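Local coordinates for glycosylation Associate Protein 3 (Streptococcus agalactiae serotype V, PDB 6OYC) that probably acts with Gap1 and Gap2 in glycosylating surface adhesins and exporting them by the accessory Sec system, apparently recognising sugars, at residues L212-L216 and F244-T248; Y70-L74 and L103-I109; L203-E209 and Y239-F244; G67-S71 and L138-T142. The contacts are given in a common frame with arbitrary orientation. Residues are numbered along the deposited sequence.

Contact 1: residues L212-L216 and F244-T248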
loop_
_atom_site.group_PDB
_atom_site.type_symbol
_atom_site.label_atom_id
_atom_site.label_comp_id
_atom_site.label_asym_id
_atom_site.label_seq_id
_atom_site.Cartn_x
_atom_site.Cartn_y
_atom_site.Cartn_z
ATOM N N LEU C 212 19.826 9.432 -6.435
ATOM C CA LEU C 212 20.300 8.913 -7.715
ATOM C C LEU C 212 21.092 9.963 -8.484
ATOM O O LEU C 212 22.087 9.639 -9.145
ATOM C CB LEU C 212 19.115 8.452 -8.560
ATOM C CG LEU C 212 18.408 7.158 -8.174
ATOM C CD1 LEU C 212 16.993 7.132 -8.767
ATOM C CD2 LEU C 212 19.245 5.951 -8.611
ATOM N N GLU C 213 20.630 11.214 -8.453
ATOM C CA GLU C 213 21.337 12.288 -9.140
ATOM C C GLU C 213 22.746 12.456 -8.581
ATOM O O GLU C 213 23.720 12.539 -9.342
ATOM C CB GLU C 213 20.552 13.586 -9.003
ATOM C CG GLU C 213 20.284 14.316 -10.284
ATOM C CD GLU C 213 19.725 15.701 -10.016
ATOM O OE1 GLU C 213 18.703 15.807 -9.292
ATOM O OE2 GLU C 213 20.316 16.683 -10.517
ATOM N N ASP C 214 22.863 12.509 -7.246
ATOM C CA ASP C 214 24.168 12.597 -6.601
ATOM C C ASP C 214 25.050 11.415 -6.984
ATOM O O ASP C 214 26.223 11.586 -7.338
ATOM C CB ASP C 214 24.010 12.649 -5.083
ATOM C CG ASP C 214 23.301 13.887 -4.599
ATOM O OD1 ASP C 214 23.069 14.816 -5.401
ATOM O OD2 ASP C 214 22.959 13.926 -3.398
ATOM N N ALA C 215 24.505 10.199 -6.897
ATOM C CA ALA C 215 25.274 9.018 -7.265
ATOM C C ALA C 215 25.834 9.145 -8.677
ATOM O O ALA C 215 27.003 8.822 -8.922
ATOM C CB ALA C 215 24.406 7.768 -7.138
ATOM N N LEU C 216 25.024 9.655 -9.615
ATOM C CA LEU C 216 25.432 9.679 -11.018
ATOM C C LEU C 216 26.467 10.762 -11.301
ATOM O O LEU C 216 27.268 10.615 -12.233
ATOM C CB LEU C 216 24.206 9.857 -11.912
ATOM C CG LEU C 216 23.323 8.609 -11.900
ATOM C CD1 LEU C 216 21.893 8.903 -12.358
ATOM C CD2 LEU C 216 23.960 7.506 -12.735
ATOM N N PHE C 244 16.401 9.575 -16.001
ATOM C CA PHE C 244 17.827 9.232 -16.053
ATOM C C PHE C 244 18.103 8.199 -17.137
ATOM O O PHE C 244 18.182 6.998 -16.857
ATOM C CB PHE C 244 18.330 8.703 -14.711
ATOM C CG PHE C 244 18.069 9.622 -13.543
ATOM C CD1 PHE C 244 18.778 10.801 -13.394
ATOM C CD2 PHE C 244 17.126 9.289 -12.576
ATOM C CE1 PHE C 244 18.546 11.643 -12.310
ATOM C CE2 PHE C 244 16.885 10.130 -11.487
ATOM C CZ PHE C 244 17.595 11.310 -11.358
ATOM N N PRO C 245 18.299 8.638 -18.383
ATOM C CA PRO C 245 18.642 7.691 -19.461
ATOM C C PRO C 245 19.848 6.809 -19.172
ATOM O O PRO C 245 20.012 5.781 -19.838
ATOM C CB PRO C 245 18.916 8.612 -20.656
ATOM C CG PRO C 245 18.132 9.836 -20.373
ATOM C CD PRO C 245 18.116 10.013 -18.882
ATOM N N ARG C 246 20.704 7.173 -18.213
ATOM C CA ARG C 246 21.875 6.354 -17.922
ATOM C C ARG C 246 21.528 5.080 -17.160
ATOM O O ARG C 246 22.293 4.113 -17.212
ATOM C CB ARG C 246 22.893 7.159 -17.116
ATOM C CG ARG C 246 23.524 8.331 -17.856
ATOM C CD ARG C 246 25.047 8.153 -17.966
ATOM N NE ARG C 246 25.625 7.466 -16.809
ATOM C CZ ARG C 246 26.056 8.089 -15.712
ATOM N NH1 ARG C 246 25.964 9.412 -15.635
ATOM N NH2 ARG C 246 26.583 7.396 -14.694
ATOM N N ILE C 247 20.402 5.045 -16.453
ATOM C CA ILE C 247 20.058 3.855 -15.685
ATOM C C ILE C 247 19.182 2.927 -16.527
ATOM O O ILE C 247 18.570 3.324 -17.524
ATOM C CB ILE C 247 19.373 4.221 -14.350
ATOM C CG1 ILE C 247 17.967 4.745 -14.594
ATOM C CG2 ILE C 247 20.167 5.278 -13.599
ATOM C CD1 ILE C 247 16.996 4.246 -13.583
ATOM N N THR C 248 19.144 1.659 -16.137
ATOM C CA THR C 248 18.241 0.685 -16.732
ATOM C C THR C 248 17.215 0.273 -15.687
ATOM O O THR C 248 17.567 -0.014 -14.533
ATOM C CB THR C 248 18.986 -0.548 -17.253
ATOM O OG1 THR C 248 19.936 -0.149 -18.245
ATOM C CG2 THR C 248 18.002 -1.505 -17.911
#

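Contact 2: residues Y70-L74 and L103-I109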
loop_
_atom_site.group_PDB
_atom_site.type_symbol
_atom_site.label_atom_id
_atom_site.label_comp_id
_atom_site.label_asym_id
_atom_site.label_seq_id
_atom_site.Cartn_x
_atom_site.Cartn_y
_atom_site.Cartn_z
ATOM N N TYR C 70 -4.703 -11.809 16.697
ATOM C CA TYR C 70 -4.485 -10.848 15.635
ATOM C C TYR C 70 -4.203 -9.465 16.208
ATOM O O TYR C 70 -4.627 -9.116 17.314
ATOM C CB TYR C 70 -5.682 -10.789 14.678
ATOM C CG TYR C 70 -5.975 -12.102 13.995
ATOM C CD1 TYR C 70 -5.409 -12.418 12.760
ATOM C CD2 TYR C 70 -6.837 -13.033 14.584
ATOM C CE1 TYR C 70 -5.696 -13.634 12.127
ATOM C CE2 TYR C 70 -7.129 -14.239 13.963
ATOM C CZ TYR C 70 -6.559 -14.532 12.739
ATOM O OH TYR C 70 -6.856 -15.736 12.149
ATOM N N SER C 71 -3.482 -8.683 15.415
ATOM C CA SER C 71 -3.194 -7.286 15.694
ATOM C C SER C 71 -3.986 -6.391 14.745
ATOM O O SER C 71 -3.991 -6.610 13.527
ATOM C CB SER C 71 -1.699 -7.006 15.540
ATOM O OG SER C 71 -1.454 -5.622 15.669
ATOM N N LEU C 72 -4.649 -5.380 15.299
ATOM C CA LEU C 72 -5.334 -4.363 14.513
ATOM C C LEU C 72 -4.728 -3.015 14.844
ATOM O O LEU C 72 -4.639 -2.644 16.020
ATOM C CB LEU C 72 -6.830 -4.347 14.793
ATOM C CG LEU C 72 -7.667 -3.370 13.962
ATOM C CD1 LEU C 72 -7.698 -3.814 12.499
ATOM C CD2 LEU C 72 -9.067 -3.298 14.550
ATOM N N SER C 73 -4.310 -2.295 13.808
ATOM C CA SER C 73 -3.634 -1.016 13.947
ATOM C C SER C 73 -4.399 0.045 13.175
ATOM O O SER C 73 -4.931 -0.225 12.093
ATOM C CB SER C 73 -2.193 -1.083 13.424
ATOM O OG SER C 73 -1.514 -2.166 14.011
ATOM N N LEU C 74 -4.428 1.254 13.729
ATOM C CA LEU C 74 -5.040 2.406 13.084
ATOM C C LEU C 74 -3.942 3.346 12.607
ATOM O O LEU C 74 -3.087 3.758 13.392
ATOM C CB LEU C 74 -5.985 3.128 14.041
ATOM C CG LEU C 74 -6.506 4.503 13.613
ATOM C CD1 LEU C 74 -7.554 4.413 12.505
ATOM C CD2 LEU C 74 -7.080 5.214 14.816
ATOM N N LEU C 103 -10.293 -0.280 19.754
ATOM C CA LEU C 103 -8.968 0.261 19.516
ATOM C C LEU C 103 -9.071 1.775 19.633
ATOM O O LEU C 103 -9.812 2.410 18.881
ATOM C CB LEU C 103 -8.459 -0.176 18.145
ATOM C CG LEU C 103 -7.417 0.635 17.385
ATOM C CD1 LEU C 103 -6.160 0.700 18.193
ATOM C CD2 LEU C 103 -7.157 -0.041 16.047
ATOM N N LYS C 104 -8.367 2.342 20.603
ATOM C CA LYS C 104 -8.391 3.771 20.861
ATOM C C LYS C 104 -7.085 4.465 20.524
ATOM O O LYS C 104 -7.109 5.566 19.971
ATOM C CB LYS C 104 -8.740 4.034 22.328
ATOM C CG LYS C 104 -10.181 3.640 22.679
ATOM C CD LYS C 104 -10.899 4.730 23.488
ATOM C CE LYS C 104 -12.267 4.268 23.999
ATOM N NZ LYS C 104 -12.854 5.200 25.020
ATOM N N LYS C 105 -5.940 3.854 20.823
ATOM C CA LYS C 105 -4.688 4.555 20.572
ATOM C C LYS C 105 -4.118 4.115 19.232
ATOM O O LYS C 105 -4.471 4.700 18.203
ATOM C CB LYS C 105 -3.692 4.346 21.721
ATOM C CG LYS C 105 -4.084 5.102 23.013
ATOM C CD LYS C 105 -2.931 5.270 24.018
ATOM C CE LYS C 105 -3.422 5.757 25.394
ATOM N NZ LYS C 105 -3.668 7.232 25.464
ATOM N N ASP C 106 -3.270 3.087 19.216
ATOM C CA ASP C 106 -2.527 2.713 18.015
ATOM C C ASP C 106 -2.865 1.319 17.513
ATOM O O ASP C 106 -3.093 1.130 16.309
ATOM C CB ASP C 106 -1.011 2.758 18.276
ATOM C CG ASP C 106 -0.511 4.128 18.663
ATOM O OD1 ASP C 106 -0.654 5.072 17.851
ATOM O OD2 ASP C 106 0.060 4.241 19.775
ATOM N N SER C 107 -2.831 0.327 18.404
ATOM C CA SER C 107 -3.006 -1.063 18.037
ATOM C C SER C 107 -3.627 -1.809 19.207
ATOM O O SER C 107 -3.596 -1.352 20.351
ATOM C CB SER C 107 -1.678 -1.701 17.636
ATOM O OG SER C 107 -0.736 -1.559 18.680
ATOM N N ILE C 108 -4.234 -2.950 18.894
ATOM C CA ILE C 108 -4.687 -3.905 19.894
ATOM C C ILE C 108 -4.376 -5.297 19.371
ATOM O O ILE C 108 -4.156 -5.516 18.179
ATOM C CB ILE C 108 -6.198 -3.798 20.242
ATOM C CG1 ILE C 108 -7.063 -4.046 19.006
ATOM C CG2 ILE C 108 -6.532 -2.457 20.901
ATOM C CD1 ILE C 108 -8.568 -4.038 19.313
ATOM N N ILE C 109 -4.343 -6.240 20.290
ATOM C CA ILE C 109 -4.248 -7.644 19.955
ATOM C C ILE C 109 -5.456 -8.325 20.566
ATOM O O ILE C 109 -5.753 -8.125 21.749
ATOM C CB ILE C 109 -2.932 -8.259 20.456
ATOM C CG1 ILE C 109 -1.757 -7.572 19.758
ATOM C CG2 ILE C 109 -2.910 -9.766 20.182
ATOM C CD1 ILE C 109 -0.408 -8.186 20.078
#

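Contact 3: residues L203-E209 and Y239-F244. With GOL (glycerol), chain S.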
loop_
_atom_site.group_PDB
_atom_site.type_symbol
_atom_site.label_atom_id
_atom_site.label_comp_id
_atom_site.label_asym_id
_atom_site.label_seq_id
_atom_site.Cartn_x
_atom_site.Cartn_y
_atom_site.Cartn_z
ATOM N N LEU C 203 6.838 5.105 -4.365
ATOM C CA LEU C 203 8.279 4.970 -4.493
ATOM C C LEU C 203 8.873 6.022 -5.421
ATOM O O LEU C 203 10.056 5.947 -5.756
ATOM C CB LEU C 203 8.625 3.557 -4.959
ATOM C CG LEU C 203 8.245 2.556 -3.872
ATOM C CD1 LEU C 203 8.423 1.116 -4.342
ATOM C CD2 LEU C 203 9.054 2.825 -2.612
ATOM N N ILE C 204 8.076 6.993 -5.851
ATOM C CA ILE C 204 8.574 8.161 -6.562
ATOM C C ILE C 204 8.830 9.214 -5.494
ATOM O O ILE C 204 7.904 9.874 -5.026
ATOM C CB ILE C 204 7.580 8.635 -7.621
ATOM C CG1 ILE C 204 7.383 7.523 -8.649
ATOM C CG2 ILE C 204 8.046 9.940 -8.272
ATOM C CD1 ILE C 204 6.394 7.825 -9.719
ATOM N N LEU C 205 10.086 9.333 -5.066
ATOM C CA LEU C 205 10.430 10.132 -3.892
ATOM C C LEU C 205 11.505 11.153 -4.243
ATOM O O LEU C 205 12.589 10.776 -4.732
ATOM C CB LEU C 205 10.909 9.234 -2.749
ATOM C CG LEU C 205 9.851 8.216 -2.329
ATOM C CD1 LEU C 205 10.408 7.208 -1.349
ATOM C CD2 LEU C 205 8.615 8.929 -1.762
ATOM N N PRO C 206 11.258 12.440 -3.990
ATOM C CA PRO C 206 12.281 13.464 -4.256
ATOM C C PRO C 206 13.616 13.160 -3.609
ATOM O O PRO C 206 14.663 13.502 -4.182
ATOM C CB PRO C 206 11.653 14.739 -3.681
ATOM C CG PRO C 206 10.167 14.481 -3.717
ATOM C CD PRO C 206 10.019 13.010 -3.434
ATOM N N GLU C 207 13.616 12.494 -2.449
ATOM C CA GLU C 207 14.878 12.162 -1.789
ATOM C C GLU C 207 15.608 11.019 -2.488
ATOM O O GLU C 207 16.835 10.919 -2.386
ATOM C CB GLU C 207 14.641 11.832 -0.316
ATOM C CG GLU C 207 14.501 13.077 0.554
ATOM C CD GLU C 207 15.351 14.263 0.043
ATOM O OE1 GLU C 207 16.581 14.280 0.299
ATOM O OE2 GLU C 207 14.791 15.187 -0.608
ATOM N N LEU C 208 14.887 10.160 -3.204
ATOM C CA LEU C 208 15.540 9.089 -3.952
ATOM C C LEU C 208 15.995 9.575 -5.323
ATOM O O LEU C 208 17.072 9.192 -5.797
ATOM C CB LEU C 208 14.591 7.900 -4.085
ATOM C CG LEU C 208 15.130 6.646 -4.763
ATOM C CD1 LEU C 208 16.376 6.123 -4.056
ATOM C CD2 LEU C 208 14.032 5.581 -4.851
ATOM N N GLU C 209 15.177 10.408 -5.969
ATOM C CA GLU C 209 15.608 11.109 -7.174
ATOM C C GLU C 209 16.877 11.910 -6.908
ATOM O O GLU C 209 17.836 11.860 -7.689
ATOM C CB GLU C 209 14.489 12.025 -7.670
ATOM C CG GLU C 209 14.828 12.772 -8.941
ATOM C CD GLU C 209 13.610 13.355 -9.627
ATOM O OE1 GLU C 209 13.756 13.839 -10.765
ATOM O OE2 GLU C 209 12.506 13.337 -9.042
ATOM N N TYR C 239 9.494 5.840 -13.923
ATOM C CA TYR C 239 9.689 7.276 -13.776
ATOM C C TYR C 239 11.171 7.617 -13.675
ATOM O O TYR C 239 11.656 8.550 -14.328
ATOM C CB TYR C 239 8.935 7.770 -12.541
ATOM C CG TYR C 239 9.326 9.161 -12.111
ATOM C CD1 TYR C 239 8.671 10.280 -12.622
ATOM C CD2 TYR C 239 10.349 9.358 -11.196
ATOM C CE1 TYR C 239 9.025 11.561 -12.225
ATOM C CE2 TYR C 239 10.716 10.628 -10.801
ATOM C CZ TYR C 239 10.052 11.729 -11.316
ATOM O OH TYR C 239 10.420 12.995 -10.909
ATOM N N TYR C 240 11.901 6.880 -12.841
ATOM C CA TYR C 240 13.335 7.105 -12.739
ATOM C C TYR C 240 14.020 6.915 -14.096
ATOM O O TYR C 240 14.897 7.706 -14.468
ATOM C CB TYR C 240 13.923 6.185 -11.662
ATOM C CG TYR C 240 13.420 6.531 -10.265
ATOM C CD1 TYR C 240 13.353 7.852 -9.845
ATOM C CD2 TYR C 240 12.991 5.546 -9.382
ATOM C CE1 TYR C 240 12.892 8.184 -8.587
ATOM C CE2 TYR C 240 12.531 5.874 -8.110
ATOM C CZ TYR C 240 12.478 7.196 -7.723
ATOM O OH TYR C 240 12.018 7.560 -6.477
ATOM N N ALA C 241 13.599 5.903 -14.871
ATOM C CA ALA C 241 14.226 5.658 -16.165
ATOM C C ALA C 241 13.962 6.794 -17.143
ATOM O O ALA C 241 14.804 7.074 -18.002
ATOM C CB ALA C 241 13.751 4.335 -16.760
ATOM N N LYS C 242 12.820 7.468 -17.033
ATOM C CA LYS C 242 12.596 8.580 -17.937
ATOM C C LYS C 242 13.421 9.796 -17.530
ATOM O O LYS C 242 13.894 10.543 -18.394
ATOM C CB LYS C 242 11.107 8.900 -18.000
ATOM C CG LYS C 242 10.770 10.301 -18.444
ATOM C CD LYS C 242 10.559 10.387 -19.944
ATOM C CE LYS C 242 10.101 11.810 -20.343
ATOM N NZ LYS C 242 9.799 11.969 -21.809
ATOM N N LYS C 243 13.636 9.984 -16.231
ATOM C CA LYS C 243 14.461 11.088 -15.763
ATOM C C LYS C 243 15.954 10.836 -15.948
ATOM O O LYS C 243 16.707 11.809 -16.045
ATOM C CB LYS C 243 14.167 11.377 -14.287
ATOM C CG LYS C 243 12.849 12.079 -14.048
ATOM C CD LYS C 243 12.852 13.471 -14.680
ATOM C CE LYS C 243 12.666 14.569 -13.638
ATOM N NZ LYS C 243 13.502 15.775 -13.925
ATOM N N PHE C 244 16.401 9.575 -16.001
ATOM C CA PHE C 244 17.827 9.232 -16.053
ATOM C C PHE C 244 18.103 8.199 -17.137
ATOM O O PHE C 244 18.182 6.998 -16.857
ATOM C CB PHE C 244 18.330 8.703 -14.711
ATOM C CG PHE C 244 18.069 9.622 -13.543
ATOM C CD1 PHE C 244 18.778 10.801 -13.394
ATOM C CD2 PHE C 244 17.126 9.289 -12.576
ATOM C CE1 PHE C 244 18.546 11.643 -12.310
ATOM C CE2 PHE C 244 16.885 10.130 -11.487
ATOM C CZ PHE C 244 17.595 11.310 -11.358
HETATM C C1 GOL S . 6.559 13.674 -8.390
HETATM O O1 GOL S . 6.031 13.670 -9.680
HETATM C C2 GOL S . 8.076 13.849 -8.573
HETATM O O2 GOL S . 8.367 14.907 -9.432
HETATM C C3 GOL S . 8.651 14.059 -7.139
HETATM O O3 GOL S . 10.040 13.813 -7.198
#

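Contact 4: residues G67-S71 and L138-T142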
loop_
_atom_site.group_PDB
_atom_site.type_symbol
_atom_site.label_atom_id
_atom_site.label_comp_id
_atom_site.label_asym_id
_atom_site.label_seq_id
_atom_site.Cartn_x
_atom_site.Cartn_y
_atom_site.Cartn_z
ATOM N N GLY C 67 -9.590 -18.644 17.835
ATOM C CA GLY C 67 -8.511 -18.910 18.762
ATOM C C GLY C 67 -7.156 -18.363 18.361
ATOM O O GLY C 67 -6.225 -18.430 19.166
ATOM N N THR C 68 -7.010 -17.822 17.154
ATOM C CA THR C 68 -5.758 -17.198 16.741
ATOM C C THR C 68 -5.720 -15.749 17.223
ATOM O O THR C 68 -6.763 -15.106 17.400
ATOM C CB THR C 68 -5.618 -17.300 15.214
ATOM O OG1 THR C 68 -5.425 -18.675 14.871
ATOM C CG2 THR C 68 -4.452 -16.453 14.637
ATOM N N ARG C 69 -4.510 -15.259 17.502
ATOM C CA ARG C 69 -4.310 -13.872 17.906
ATOM C C ARG C 69 -4.108 -12.995 16.681
ATOM O O ARG C 69 -3.389 -13.366 15.757
ATOM C CB ARG C 69 -3.084 -13.725 18.805
ATOM C CG ARG C 69 -3.146 -14.424 20.146
ATOM C CD ARG C 69 -1.952 -14.029 21.048
ATOM N NE ARG C 69 -0.651 -14.293 20.425
ATOM C CZ ARG C 69 -0.070 -15.489 20.386
ATOM N NH1 ARG C 69 -0.673 -16.533 20.939
ATOM N NH2 ARG C 69 1.113 -15.644 19.801
ATOM N N TYR C 70 -4.703 -11.809 16.697
ATOM C CA TYR C 70 -4.485 -10.848 15.635
ATOM C C TYR C 70 -4.203 -9.465 16.208
ATOM O O TYR C 70 -4.627 -9.116 17.314
ATOM C CB TYR C 70 -5.682 -10.789 14.678
ATOM C CG TYR C 70 -5.975 -12.102 13.995
ATOM C CD1 TYR C 70 -5.409 -12.418 12.760
ATOM C CD2 TYR C 70 -6.837 -13.033 14.584
ATOM C CE1 TYR C 70 -5.696 -13.634 12.127
ATOM C CE2 TYR C 70 -7.129 -14.239 13.963
ATOM C CZ TYR C 70 -6.559 -14.532 12.739
ATOM O OH TYR C 70 -6.856 -15.736 12.149
ATOM N N SER C 71 -3.482 -8.683 15.415
ATOM C CA SER C 71 -3.194 -7.286 15.694
ATOM C C SER C 71 -3.986 -6.391 14.745
ATOM O O SER C 71 -3.991 -6.610 13.527
ATOM C CB SER C 71 -1.699 -7.006 15.540
ATOM O OG SER C 71 -1.454 -5.622 15.669
ATOM N N LEU C 138 -4.587 -5.272 9.713
ATOM C CA LEU C 138 -4.984 -6.456 10.454
ATOM C C LEU C 138 -4.044 -7.601 10.080
ATOM O O LEU C 138 -3.948 -7.966 8.900
ATOM C CB LEU C 138 -6.438 -6.812 10.131
ATOM C CG LEU C 138 -7.022 -8.087 10.720
ATOM C CD1 LEU C 138 -7.109 -7.946 12.241
ATOM C CD2 LEU C 138 -8.398 -8.335 10.116
ATOM N N GLU C 139 -3.359 -8.167 11.074
ATOM C CA GLU C 139 -2.397 -9.229 10.822
ATOM C C GLU C 139 -2.385 -10.205 11.989
ATOM O O GLU C 139 -2.640 -9.832 13.140
ATOM C CB GLU C 139 -0.990 -8.664 10.618
ATOM C CG GLU C 139 -0.635 -7.654 11.688
ATOM C CD GLU C 139 0.738 -7.038 11.490
ATOM O OE1 GLU C 139 1.653 -7.771 11.042
ATOM O OE2 GLU C 139 0.893 -5.825 11.784
ATOM N N GLU C 140 -2.050 -11.452 11.694
ATOM C CA GLU C 140 -1.880 -12.403 12.779
ATOM C C GLU C 140 -0.547 -12.164 13.468
ATOM O O GLU C 140 0.395 -11.627 12.884
ATOM C CB GLU C 140 -1.995 -13.849 12.294
ATOM C CG GLU C 140 -1.034 -14.254 11.226
ATOM C CD GLU C 140 -1.295 -15.674 10.743
ATOM O OE1 GLU C 140 -1.488 -15.850 9.521
ATOM O OE2 GLU C 140 -1.329 -16.602 11.590
ATOM N N VAL C 141 -0.504 -12.528 14.737
ATOM C CA VAL C 141 0.645 -12.278 15.588
ATOM C C VAL C 141 1.528 -13.518 15.564
ATOM O O VAL C 141 1.082 -14.614 15.926
ATOM C CB VAL C 141 0.201 -11.938 17.015
ATOM C CG1 VAL C 141 1.403 -11.747 17.898
ATOM C CG2 VAL C 141 -0.662 -10.694 16.999
ATOM N N THR C 142 2.770 -13.343 15.119
ATOM C CA THR C 142 3.753 -14.424 15.037
ATOM C C THR C 142 5.166 -13.875 15.241
ATOM O O THR C 142 5.624 -13.019 14.477
ATOM C CB THR C 142 3.695 -15.158 13.674
ATOM O OG1 THR C 142 3.744 -14.202 12.607
ATOM C CG2 THR C 142 2.424 -16.008 13.552
#

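Contact 1: residues L212-L216 and F244-T248
The chain leaves helix 231-243 at F244, whose ring lies against the side of helix 206-218 and shows how one aromatic can serve two turns of a neighbouring helix. L212 CB comes within 4.0 Å of F244 CE2 and, one turn later, L216 CD1 within 3.8 Å of F244 CD1, while E213 CG meets the ring edge 3.8 Å from F244 CE1. P245 is the second residue of a type I beta turn from F244 to I247, closed by I247 N to F244 O at 3.0 Å, and within it R246 and I247 both point their CA-to-CB bonds toward the helix. R246 lays one face of its guanidinium over L216, with NH2 3.3 Å from L216 CD2; the same NH2 has a weak hydrogen bond to I222 O. I247 completes the patch on the side of the sheet, its CG2 4.2 Å from L216 CD1, and reaches I224 and V226 of the adjoining strand. At T248 the chain joins the parallel sheet beside strand 223-227. The turn is the return leg of a beta-alpha-beta crossover, from strand 223-227 through helix 231-243 to strand 248-251, packed on a neighbouring helix as in alpha/beta folds.

Contact 2: residues Y70-L74 and L103-I109
In a beta sandwich, a short turn carrying the chain from a strand of one sheet to a strand of the other is a beta arch, and residues 103-109 are a compact case within a domain whose family is related to galactose-binding folds. L103 pairs with V86 in one sheet; after the turn at K104-D106, S107-I109 run antiparallel to residues 70-74 in the other, at 166° between these short segments. The CD2 methyl of L103 is the bump: it settles in the hollow between two leucines, 4.0 Å from L72 CG and 3.9 Å from L74 CB. I108 shares a face with L72, its CG1 4.2 Å from L72 CB, and V86 and I121 of the facing sheet cover L72. The other face carries the smaller S71, S73 and S107, with I109 as its one bulky side chain: S73 OG rests 3.7 Å from S107 CB. L72 and I108 form a hydrogen-bonded pair, L72 N to I108 O and I108 N to L72 O both 2.9 Å. The pairing continues into the arch, where L74 N donates to D106 O at 2.9 Å with an N-H...O angle of 165°.

Contact 3: residues L203-E209 and Y239-F244
A small site, occupied here by glycerol probably taken from the crystallisation liquor, lies where the start of helix 206-218 meets the end of helix 231-243 in the alpha/beta domain. The contact illustrates how a tyrosine hydroxyl can fasten the chain leading into a helix. Y240 OH donates to L203 O at 2.6 Å and accepts from L205 N at 3.0 Å, so it holds the backbone right up to L205, the N-cap residue. L208 CD2 packs 3.6 Å from Y240 CE2. Beside it, I204 covers one face of the Y239 ring in a CH-pi contact, its CG2 3.9 Å from the ring centroid and 17° off the normal. E209 extends across the gap: its CG lies 4.0 Å from F244 CZ, and OE1 makes a long salt bridge of 3.7 Å to K243 NZ. At the same carboxylate, Y239 OH donates to E209 OE2 at 2.8 Å. Glycerol joins both partners, O3 giving a weak bond of 3.1 Å to E209 OE2 and O2 donating to Y239 OH at 3.2 Å.

Contact 4: residues G67-S71 and L138-T142
Y70 lays its ring alongside the backbone of E140, with Y70 CD1 3.5 Å from E140 CA and Y70 CE1 3.7 Å from E140 CB. Closer to the main chain, L138 CD1 packs 4.0 Å from Y70 CB, while the Y70 hydroxyl is hydrogen-bonded to R65 N. T68 adds a further apolar touch, its CG2 4.3 Å from E140 CB. These overlaps sit on an antiparallel strand pair. S71 and E139 are a hydrogen-bonded pair, with S71 N to O of E139 at 2.7 Å and E139 N to O of S71 at 3.0 Å; Y70 and E140 form the next, non-hydrogen-bonded pair, CA to CA 4.2 Å. In the beta-sandwich domain, strand 69-78 here meets strand 130-140, which on its other side pairs with the N-terminal strand 4-7, and the angle of 145° between the short segments reflects marked twist. The ladder outlasts the regular strand: V141 N still donates to R69 O at 3.2 Å. On the surface away from the tyrosine, V141 fits between R69 and S71, its CG1 4.1 Å from R69 NE and its CG2 4.1 Å from S71 CB. E139 CG lies 4.0 Å from S71 CB, and its carboxylate continues outward, where OE1 is hydrogen-bonded to the hydroxyl of Y176 in the C-terminal half of the chain.

The four contacts fall into two neighbouring pairs on opposite sides of the chain's centre; the centres of contacts 1 and 2 are 41 Å apart. Contacts 2 and 4 share Y70 and S71, so strand 69-78 carries one partner on each edge, and both rest on main-chain hydrogen bonds with apolar residues on the inner face. Contacts 1 and 3 share F244 and helix 206-218, yet depend on side chains, in contact 3 partly against main-chain atoms: contact 1 chiefly by apolar packing, contact 3 by tyrosine and carboxylate bonds around the glycerol. All four are partly buried, each combining buried residues with exposed ones, so sheet and helix differ more in chemistry than in depth.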